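Local coordinates for chitinase A (PDB 4RL3), which probably hydrolyses the glycosidic bonds of chitin, as a family 18 glycoside hydrolase whose catalytic domain from a fern is the part described here, at residues 8-17 / 52-63; 36-46 / 84-95. All coordinates share one frame; numbering follows the deposited sequence.

Contact 1: 8-17 / 52-63; sequences IGALYNGVQF and YWQNSVLTPAAV. With EDO (1,2-ethanediol), chain C.
Leu-58 pushes its two methyls in different directions, and they make the tight half of this contact. CD2 stands over the centre of the Phe-17 ring, 3.9 Å from its centroid and only 6° off the normal, a CH-pi contact. CD1 turns instead to Gly-9, 3.7 Å from its CA, and to CG1 of Ile-8. A side chain on Gly-9 would collide with Leu-58 CD1 and Trp-53 CB, and at these backbone angles its CB would also jam against the carbonyl O of Ile-8. Val-63 CG2 approaches Phe-17 CE2 to 3.7 Å.

The polar half centres on Gln-54. Its backbone N donates to Gly-9 O at 3.0 Å. With CG anti to the backbone N (chi1 -165°) and the chain extended beyond it, the side chain runs past Tyr-12, CG lying 3.7 Å from Tyr-12 CD2, and delivers OE1 to Gly-14 N. That bond from Gly-14 N to OE1, 2.9 Å long, lies in the amide's carbonyl plane on a lone pair. With an alanine in place of Gln-54, Gly-14 N would probably lose this acceptor and part of the Tyr-12 ring its cover.

Toward solvent, water takes over the bridging. One water donates to both Ala-10 O and Tyr-52 O; another accepts from Gln-16 NE2 and donates to Val-57 O.

O1 of an ethanediol, probably from the crystallisation liquor, accepts a hydrogen bond from Ala-10 N at 3.0 Å; Ser-249 and Asp-251 also hold the molecule.

In the family 18 TIM barrel, the contact joins the loop after strand 3-8 to the segment leading into helix 60-69, N-capped by Thr-59. Phe-17 and Trp-53 both rest on Leu-32 of strand 27-36, Trp-53 also meets Leu-110 of helix 96-114, and Val-15 packs on helix 250-254.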
loop_
_atom_site.group_PDB
_atom_site.type_symbol
_atom_site.label_atom_id
_atom_site.label_comp_id
_atom_site.label_asym_id
_atom_site.label_seq_id
_atom_site.Cartn_x
_atom_site.Cartn_y
_atom_site.Cartn_z
ATOM N N ILE A 8 1.766 1.019 7.917
ATOM C CA ILE A 8 2.283 1.442 9.212
ATOM C C ILE A 8 3.407 2.468 9.102
ATOM O O ILE A 8 4.283 2.353 8.246
ATOM C CB ILE A 8 2.773 0.211 10.015
ATOM C CG1 ILE A 8 3.273 0.603 11.418
ATOM C CG2 ILE A 8 3.858 -0.558 9.265
ATOM C CD1 ILE A 8 3.392 -0.570 12.351
ATOM N N GLY A 9 3.369 3.465 9.987
ATOM C CA GLY A 9 4.532 4.307 10.270
ATOM C C GLY A 9 4.486 5.783 9.940
ATOM O O GLY A 9 5.401 6.500 10.311
ATOM N N ALA A 10 3.430 6.248 9.268
ATOM C CA ALA A 10 3.423 7.603 8.719
ATOM C C ALA A 10 3.084 8.685 9.730
ATOM O O ALA A 10 3.412 9.847 9.501
ATOM C CB ALA A 10 2.474 7.695 7.538
ATOM N N LEU A 11 2.417 8.331 10.824
ATOM C CA LEU A 11 1.975 9.358 11.781
ATOM C C LEU A 11 3.009 9.710 12.844
ATOM O O LEU A 11 2.835 10.710 13.554
ATOM C CB LEU A 11 0.671 8.954 12.474
ATOM C CG LEU A 11 -0.521 8.667 11.563
ATOM C CD1 LEU A 11 -1.785 8.579 12.405
ATOM C CD2 LEU A 11 -0.700 9.717 10.477
ATOM N N TYR A 12 4.083 8.934 12.942
ATOM C CA TYR A 12 5.070 9.100 14.017
ATOM C C TYR A 12 4.383 9.099 15.384
ATOM O O TYR A 12 4.622 9.986 16.213
ATOM C CB TYR A 12 5.906 10.374 13.821
ATOM C CG TYR A 12 6.770 10.396 12.567
ATOM C CD1 TYR A 12 6.195 10.519 11.302
ATOM C CD2 TYR A 12 8.168 10.324 12.649
ATOM C CE1 TYR A 12 6.982 10.545 10.155
ATOM C CE2 TYR A 12 8.957 10.364 11.506
ATOM C CZ TYR A 12 8.356 10.466 10.268
ATOM O OH TYR A 12 9.154 10.503 9.136
ATOM N N ASN A 13 3.541 8.097 15.622
ATOM C CA ASN A 13 2.774 8.047 16.870
ATOM C C ASN A 13 3.199 6.932 17.801
ATOM O O ASN A 13 2.532 6.683 18.806
ATOM C CB ASN A 13 1.249 8.048 16.631
ATOM C CG ASN A 13 0.693 6.715 16.130
ATOM O OD1 ASN A 13 1.409 5.711 15.970
ATOM N ND2 ASN A 13 -0.609 6.715 15.865
ATOM N N GLY A 14 4.308 6.267 17.475
ATOM C CA GLY A 14 4.880 5.270 18.352
ATOM C C GLY A 14 4.438 3.852 18.096
ATOM O O GLY A 14 4.922 2.933 18.752
ATOM N N VAL A 15 3.534 3.643 17.149
ATOM C CA VAL A 15 3.082 2.289 16.857
ATOM C C VAL A 15 4.251 1.448 16.344
ATOM O O VAL A 15 5.142 1.940 15.655
ATOM C CB VAL A 15 1.895 2.280 15.866
ATOM C CG1 VAL A 15 2.316 2.788 14.482
ATOM C CG2 VAL A 15 1.263 0.888 15.784
ATOM N N GLN A 16 4.239 0.172 16.713
ATOM C CA GLN A 16 5.288 -0.759 16.343
ATOM C C GLN A 16 4.669 -1.953 15.625
ATOM O O GLN A 16 3.460 -2.206 15.745
ATOM C CB GLN A 16 6.035 -1.205 17.598
ATOM C CG GLN A 16 6.691 -0.041 18.329
ATOM C CD GLN A 16 7.438 -0.470 19.567
ATOM O OE1 GLN A 16 6.919 -0.357 20.689
ATOM N NE2 GLN A 16 8.643 -0.989 19.384
ATOM N N PHE A 17 5.492 -2.670 14.858
ATOM C CA PHE A 17 5.056 -3.909 14.203
ATOM C C PHE A 17 4.475 -4.826 15.278
ATOM O O PHE A 17 3.479 -5.506 15.056
ATOM C CB PHE A 17 6.216 -4.664 13.528
ATOM C CG PHE A 17 6.937 -3.908 12.422
ATOM C CD1 PHE A 17 6.246 -3.402 11.336
ATOM C CD2 PHE A 17 8.318 -3.784 12.439
ATOM C CE1 PHE A 17 6.904 -2.741 10.307
ATOM C CE2 PHE A 17 8.997 -3.128 11.415
ATOM C CZ PHE A 17 8.281 -2.598 10.348
ATOM N N TYR A 52 10.151 8.815 5.302
ATOM C CA TYR A 52 9.129 9.553 6.041
ATOM C C TYR A 52 8.160 8.600 6.736
ATOM O O TYR A 52 6.950 8.816 6.753
ATOM C CB TYR A 52 8.419 10.567 5.152
ATOM C CG TYR A 52 9.379 11.612 4.620
ATOM C CD1 TYR A 52 9.827 12.661 5.427
ATOM C CD2 TYR A 52 9.871 11.530 3.323
ATOM C CE1 TYR A 52 10.716 13.598 4.941
ATOM C CE2 TYR A 52 10.761 12.461 2.833
ATOM C CZ TYR A 52 11.179 13.497 3.646
ATOM O OH TYR A 52 12.065 14.428 3.149
ATOM N N TRP A 53 8.710 7.529 7.292
ATOM C CA TRP A 53 8.039 6.834 8.389
ATOM C C TRP A 53 8.883 7.011 9.638
ATOM O O TRP A 53 10.013 7.509 9.578
ATOM C CB TRP A 53 7.816 5.346 8.105
ATOM C CG TRP A 53 9.060 4.504 8.045
ATOM C CD1 TRP A 53 9.663 3.831 9.075
ATOM C CD2 TRP A 53 9.817 4.201 6.876
ATOM N NE1 TRP A 53 10.762 3.138 8.613
ATOM C CE2 TRP A 53 10.876 3.349 7.266
ATOM C CE3 TRP A 53 9.699 4.555 5.528
ATOM C CZ2 TRP A 53 11.815 2.862 6.359
ATOM C CZ3 TRP A 53 10.637 4.070 4.637
ATOM C CH2 TRP A 53 11.674 3.236 5.052
ATOM N N GLN A 54 8.330 6.577 10.767
ATOM C CA GLN A 54 9.006 6.717 12.053
ATOM C C GLN A 54 10.117 5.687 12.194
ATOM O O GLN A 54 9.984 4.704 12.932
ATOM C CB GLN A 54 8.008 6.611 13.208
ATOM C CG GLN A 54 8.588 7.102 14.520
ATOM C CD GLN A 54 7.582 7.158 15.660
ATOM O OE1 GLN A 54 6.652 6.353 15.741
ATOM N NE2 GLN A 54 7.778 8.112 16.567
ATOM N N ASN A 55 11.210 5.922 11.470
ATOM C CA ASN A 55 12.280 4.931 11.358
ATOM C C ASN A 55 13.195 4.837 12.577
ATOM O O ASN A 55 13.994 3.896 12.671
ATOM C CB ASN A 55 13.115 5.149 10.091
ATOM C CG ASN A 55 13.895 6.456 10.110
ATOM O OD1 ASN A 55 13.376 7.499 10.500
ATOM N ND2 ASN A 55 15.134 6.405 9.652
ATOM N N SER A 56 13.089 5.784 13.508
ATOM C CA SER A 56 13.762 5.629 14.799
ATOM C C SER A 56 13.128 4.510 15.633
ATOM O O SER A 56 13.780 3.953 16.526
ATOM C CB SER A 56 13.743 6.930 15.587
ATOM O OG SER A 56 12.433 7.294 15.964
ATOM N N VAL A 57 11.864 4.192 15.321
ATOM C CA VAL A 57 11.106 3.115 15.974
ATOM C C VAL A 57 11.049 1.886 15.074
ATOM O O VAL A 57 11.377 0.775 15.500
ATOM C CB VAL A 57 9.683 3.597 16.343
ATOM C CG1 VAL A 57 8.833 2.458 16.882
ATOM C CG2 VAL A 57 9.783 4.730 17.359
ATOM N N LEU A 58 10.643 2.101 13.823
ATOM C CA LEU A 58 10.561 1.046 12.819
ATOM C C LEU A 58 11.893 0.999 12.087
ATOM O O LEU A 58 12.040 1.459 10.956
ATOM C CB LEU A 58 9.376 1.289 11.872
ATOM C CG LEU A 58 8.024 1.403 12.602
ATOM C CD1 LEU A 58 6.889 1.883 11.708
ATOM C CD2 LEU A 58 7.628 0.093 13.264
ATOM N N THR A 59 12.881 0.478 12.793
ATOM C CA THR A 59 14.275 0.450 12.362
ATOM C C THR A 59 14.547 -0.784 11.514
ATOM O O THR A 59 13.744 -1.695 11.465
ATOM C CB THR A 59 15.192 0.320 13.587
ATOM O OG1 THR A 59 14.830 -0.873 14.292
ATOM C CG2 THR A 59 15.056 1.525 14.515
ATOM N N PRO A 60 15.724 -0.838 10.863
ATOM C CA PRO A 60 16.094 -2.077 10.199
ATOM C C PRO A 60 16.083 -3.279 11.156
ATOM O O PRO A 60 15.635 -4.356 10.775
ATOM C CB PRO A 60 17.491 -1.766 9.649
ATOM C CG PRO A 60 17.477 -0.287 9.442
ATOM C CD PRO A 60 16.704 0.233 10.610
ATOM N N ALA A 61 16.566 -3.097 12.383
ATOM C CA ALA A 61 16.551 -4.181 13.372
ATOM C C ALA A 61 15.128 -4.648 13.701
ATOM O O ALA A 61 14.903 -5.843 13.887
ATOM C CB ALA A 61 17.266 -3.746 14.630
ATOM N N ALA A 62 14.179 -3.711 13.741
ATOM C CA ALA A 62 12.764 -4.043 13.958
ATOM C C ALA A 62 12.173 -4.855 12.813
ATOM O O ALA A 62 11.407 -5.784 13.051
ATOM C CB ALA A 62 11.927 -2.787 14.199
ATOM N N VAL A 63 12.529 -4.512 11.571
ATOM C CA VAL A 63 12.055 -5.289 10.416
ATOM C C VAL A 63 12.637 -6.695 10.463
ATOM O O VAL A 63 11.924 -7.685 10.258
ATOM C CB VAL A 63 12.426 -4.637 9.063
ATOM C CG1 VAL A 63 12.065 -5.580 7.909
ATOM C CG2 VAL A 63 11.746 -3.287 8.904
HETATM C C1 EDO C . -0.177 5.445 7.576
HETATM O O1 EDO C . 0.887 4.891 8.372
HETATM C C2 EDO C . -0.842 6.640 8.264
HETATM O O2 EDO C . -1.586 6.231 9.407
HETATM O O HOH W 1 4.930 10.557 7.155
HETATM O O HOH W 2 11.875 9.822 9.239
HETATM O O HOH W 3 5.666 4.280 14.211
HETATM O O HOH W 4 9.831 -1.359 16.840
#

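Contact 2: 36-46 / 84-95; sequences IDYTSAAAATN and ISGSPVQFTATS
Three direct hydrogen bonds, spread along the contact, tie 36-46 to 84-95. Tyr-38 OH donates to Gln-90 O at 2.6 Å, in the carbonyl plane and on a lone pair, with the acceptor at the edge of the phenol ring. Within the type I' turn from Ile-84 to Ser-87, Ser-85 OG donates to Ser-40 O at 2.7 Å. At the far end Thr-94 N reaches Asn-46 OD1 at 2.8 Å; the bond is nearly straight at hydrogen (165°), yet the donor stands 57° out of the amide's carbonyl plane, off the lone pairs. Asn-46 turns CG away from its own N (chi1 -166°), so that the amide crosses the Thr-94 side chain at about a right angle.

Between these bonds, two waters donate to Asp-37 OD2. One accepts from Thr-92 N and the other donates to Thr-92 O, so both backbone polar groups of Thr-92 are linked to the carboxylate. OD1 of Asp-37 is also hydrogen-bonded to Tyr-123 OH, and OD2 to Trp-99 NE1.

In the packing, Ile-84 CG2 covers one face of the Tyr-38 ring, 3.9 Å from CD2, while Ala-44 CA lies over the ring's centre. Val-89 CG1 touches Ile-36 CG2 at 3.7 Å. Thr-92 CG2 presses on Ala-44 CB at 3.4 Å, closer than usual for two carbons.

The contact joins the loop after strand 27-36 of the family 18 TIM barrel to the chain between the hairpin of 83-84 and 87-88 and helix 96-114. Trp-99 of that helix backs Asn-46 and Ala-93, while Phe-91 packs on helix 131-147.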
loop_
_atom_site.group_PDB
_atom_site.type_symbol
_atom_site.label_atom_id
_atom_site.label_comp_id
_atom_site.label_asym_id
_atom_site.label_seq_id
_atom_site.Cartn_x
_atom_site.Cartn_y
_atom_site.Cartn_z
ATOM N N ILE A 36 9.427 9.017 0.257
ATOM C CA ILE A 36 9.037 10.103 -0.631
ATOM C C ILE A 36 10.302 10.707 -1.224
ATOM O O ILE A 36 11.282 10.946 -0.506
ATOM C CB ILE A 36 8.256 11.203 0.124
ATOM C CG1 ILE A 36 7.202 10.583 1.055
ATOM C CG2 ILE A 36 7.602 12.162 -0.867
ATOM C CD1 ILE A 36 6.515 11.568 1.965
ATOM N N ASP A 37 10.246 10.985 -2.524
ATOM C CA ASP A 37 11.353 11.614 -3.240
ATOM C C ASP A 37 11.254 13.133 -3.129
ATOM O O ASP A 37 11.177 13.853 -4.132
ATOM C CB ASP A 37 11.409 11.134 -4.704
ATOM C CG ASP A 37 10.104 11.348 -5.475
ATOM O OD1 ASP A 37 9.001 11.189 -4.901
ATOM O OD2 ASP A 37 10.174 11.673 -6.679
ATOM N N TYR A 38 11.259 13.593 -1.882
ATOM C CA TYR A 38 11.204 15.001 -1.525
ATOM C C TYR A 38 12.091 15.246 -0.324
ATOM O O TYR A 38 12.322 14.347 0.493
ATOM C CB TYR A 38 9.782 15.396 -1.145
ATOM C CG TYR A 38 8.906 15.873 -2.288
ATOM C CD1 TYR A 38 8.346 14.983 -3.201
ATOM C CD2 TYR A 38 8.616 17.218 -2.443
ATOM C CE1 TYR A 38 7.531 15.429 -4.230
ATOM C CE2 TYR A 38 7.808 17.672 -3.472
ATOM C CZ TYR A 38 7.266 16.774 -4.368
ATOM O OH TYR A 38 6.459 17.229 -5.405
ATOM N N THR A 39 12.546 16.482 -0.182
ATOM C CA THR A 39 13.248 16.896 1.026
ATOM C C THR A 39 12.230 17.302 2.079
ATOM O O THR A 39 11.050 17.529 1.769
ATOM C CB THR A 39 14.150 18.108 0.766
ATOM O OG1 THR A 39 13.340 19.258 0.495
ATOM C CG2 THR A 39 15.103 17.838 -0.389
ATOM N N SER A 40 12.695 17.455 3.318
ATOM C CA SER A 40 11.813 17.857 4.409
ATOM C C SER A 40 11.262 19.275 4.215
ATOM O O SER A 40 10.258 19.637 4.830
ATOM C CB SER A 40 12.536 17.759 5.751
ATOM O OG SER A 40 13.649 18.627 5.790
ATOM N N ALA A 41 11.909 20.069 3.360
ATOM C CA ALA A 41 11.371 21.380 2.951
ATOM C C ALA A 41 10.387 21.299 1.772
ATOM O O ALA A 41 10.006 22.330 1.195
ATOM C CB ALA A 41 12.517 22.336 2.620
ATOM N N ALA A 42 9.989 20.080 1.404
ATOM C CA ALA A 42 9.017 19.838 0.329
ATOM C C ALA A 42 9.527 20.245 -1.058
ATOM O O ALA A 42 8.756 20.666 -1.922
ATOM C CB ALA A 42 7.677 20.493 0.646
ATOM N N ALA A 43 10.827 20.074 -1.268
ATOM C CA ALA A 43 11.427 20.186 -2.588
ATOM C C ALA A 43 11.585 18.775 -3.160
ATOM O O ALA A 43 12.148 17.900 -2.503
ATOM C CB ALA A 43 12.779 20.855 -2.484
ATOM N N ALA A 44 11.129 18.574 -4.388
ATOM C CA ALA A 44 11.288 17.283 -5.073
ATOM C C ALA A 44 12.775 16.962 -5.297
ATOM O O ALA A 44 13.579 17.862 -5.555
ATOM C CB ALA A 44 10.543 17.293 -6.398
ATOM N N THR A 45 13.129 15.678 -5.221
ATOM C CA THR A 45 14.515 15.250 -5.371
ATOM C C THR A 45 14.781 14.504 -6.671
ATOM O O THR A 45 15.870 13.947 -6.837
ATOM C CB THR A 45 14.932 14.326 -4.218
ATOM O OG1 THR A 45 14.115 13.143 -4.263
ATOM C CG2 THR A 45 14.781 15.019 -2.879
ATOM N N ASN A 46 13.791 14.449 -7.565
ATOM C CA ASN A 46 13.908 13.705 -8.824
ATOM C C ASN A 46 14.180 12.218 -8.628
ATOM O O ASN A 46 15.105 11.637 -9.214
ATOM C CB ASN A 46 14.960 14.327 -9.748
ATOM C CG ASN A 46 14.865 13.793 -11.160
ATOM O OD1 ASN A 46 13.765 13.535 -11.673
ATOM N ND2 ASN A 46 16.014 13.610 -11.801
ATOM N N ILE A 84 3.839 16.115 2.228
ATOM C CA ILE A 84 5.212 16.164 2.719
ATOM C C ILE A 84 5.323 17.504 3.435
ATOM O O ILE A 84 5.175 18.552 2.814
ATOM C CB ILE A 84 6.261 16.013 1.575
ATOM C CG1 ILE A 84 7.685 16.307 2.066
ATOM C CG2 ILE A 84 5.943 16.906 0.382
ATOM C CD1 ILE A 84 8.175 15.360 3.129
ATOM N N SER A 85 5.533 17.462 4.751
ATOM C CA SER A 85 5.555 18.682 5.568
ATOM C C SER A 85 4.368 19.588 5.227
ATOM O O SER A 85 4.518 20.803 5.090
ATOM C CB SER A 85 6.889 19.420 5.402
ATOM O OG SER A 85 7.970 18.587 5.783
ATOM N N GLY A 86 3.196 18.981 5.070
ATOM C CA GLY A 86 1.961 19.714 4.776
ATOM C C GLY A 86 1.659 20.062 3.322
ATOM O O GLY A 86 0.535 20.473 3.009
ATOM N N SER A 87 2.649 19.923 2.436
ATOM C CA SER A 87 2.496 20.242 1.015
ATOM C C SER A 87 2.134 18.967 0.253
ATOM O O SER A 87 2.576 17.892 0.641
ATOM C CB SER A 87 3.797 20.794 0.439
ATOM O OG SER A 87 4.068 22.105 0.922
ATOM N N PRO A 88 1.342 19.083 -0.827
ATOM C CA PRO A 88 1.015 17.890 -1.615
ATOM C C PRO A 88 2.242 17.249 -2.266
ATOM O O PRO A 88 3.101 17.943 -2.820
ATOM C CB PRO A 88 0.034 18.419 -2.673
ATOM C CG PRO A 88 -0.509 19.684 -2.083
ATOM C CD PRO A 88 0.641 20.273 -1.340
ATOM N N VAL A 89 2.318 15.925 -2.175
ATOM C CA VAL A 89 3.373 15.183 -2.833
ATOM C C VAL A 89 3.020 15.087 -4.311
ATOM O O VAL A 89 2.392 14.128 -4.756
ATOM C CB VAL A 89 3.564 13.784 -2.206
ATOM C CG1 VAL A 89 4.640 13.003 -2.957
ATOM C CG2 VAL A 89 3.930 13.904 -0.740
ATOM N N GLN A 90 3.445 16.089 -5.071
ATOM C CA GLN A 90 3.244 16.122 -6.511
ATOM C C GLN A 90 4.257 15.212 -7.172
ATOM O O GLN A 90 5.467 15.391 -6.973
ATOM C CB GLN A 90 3.445 17.546 -7.052
ATOM C CG GLN A 90 2.359 18.517 -6.635
ATOM C CD GLN A 90 1.027 18.215 -7.286
ATOM O OE1 GLN A 90 0.929 17.394 -8.206
ATOM N NE2 GLN A 90 -0.017 18.895 -6.824
ATOM N N PHE A 91 3.795 14.231 -7.945
ATOM C CA PHE A 91 4.751 13.438 -8.699
ATOM C C PHE A 91 5.443 14.348 -9.705
ATOM O O PHE A 91 4.790 15.059 -10.458
ATOM C CB PHE A 91 4.101 12.268 -9.438
ATOM C CG PHE A 91 5.115 11.341 -10.051
ATOM C CD1 PHE A 91 5.681 11.628 -11.284
ATOM C CD2 PHE A 91 5.546 10.225 -9.361
ATOM C CE1 PHE A 91 6.637 10.801 -11.829
ATOM C CE2 PHE A 91 6.499 9.390 -9.907
ATOM C CZ PHE A 91 7.050 9.683 -11.135
ATOM N N THR A 92 6.768 14.319 -9.719
ATOM C CA THR A 92 7.499 15.171 -10.653
ATOM C C THR A 92 8.883 14.605 -10.990
ATOM O O THR A 92 9.578 14.030 -10.140
ATOM C CB THR A 92 7.551 16.621 -10.128
ATOM O OG1 THR A 92 8.167 17.480 -11.101
ATOM C CG2 THR A 92 8.279 16.705 -8.822
ATOM N N ALA A 93 9.246 14.738 -12.260
ATOM C CA ALA A 93 10.477 14.171 -12.782
ATOM C C ALA A 93 11.173 15.200 -13.651
ATOM O O ALA A 93 10.536 15.851 -14.477
ATOM C CB ALA A 93 10.173 12.932 -13.614
ATOM N N THR A 94 12.481 15.323 -13.476
ATOM C CA THR A 94 13.301 16.184 -14.344
ATOM C C THR A 94 13.296 15.633 -15.767
ATOM O O THR A 94 13.124 16.380 -16.735
ATOM C CB THR A 94 14.749 16.263 -13.808
ATOM O OG1 THR A 94 14.731 16.844 -12.495
ATOM C CG2 THR A 94 15.638 17.100 -14.734
ATOM N N SER A 95 13.515 14.325 -15.861
ATOM C CA SER A 95 13.347 13.540 -17.071
ATOM C C SER A 95 12.957 12.147 -16.622
ATOM O O SER A 95 13.230 11.758 -15.471
ATOM C CB SER A 95 14.647 13.474 -17.877
ATOM O OG SER A 95 15.633 12.709 -17.200
HETATM O O HOH W 5 7.690 12.209 -7.886
HETATM O O HOH W 6 10.916 14.090 -7.707
#

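How the contacts relate
Contact 1 and contact 2, whose centres lie about 21 Å apart, each include a loop that follows a parallel barrel strand, 3-8 and 27-36 respectively. In TIM-barrel enzymes such as family 18 hydrolases the active site lies at the C-terminal ends of these strands, so the 8-17 and 36-46 loops probably emerge on its side. The segments alternate along the chain, and Tyr-52 of contact 1 bridges them: its OH is 2.7 Å from Tyr-38 O, a probable hydrogen bond, and its CZ is 3.6 Å from Ile-84 CD1. A bound magnesium ion lies about 10 Å from the Ala-10 side chain and about 11 Å from that of Val-89, so neither side chain is a direct ligand.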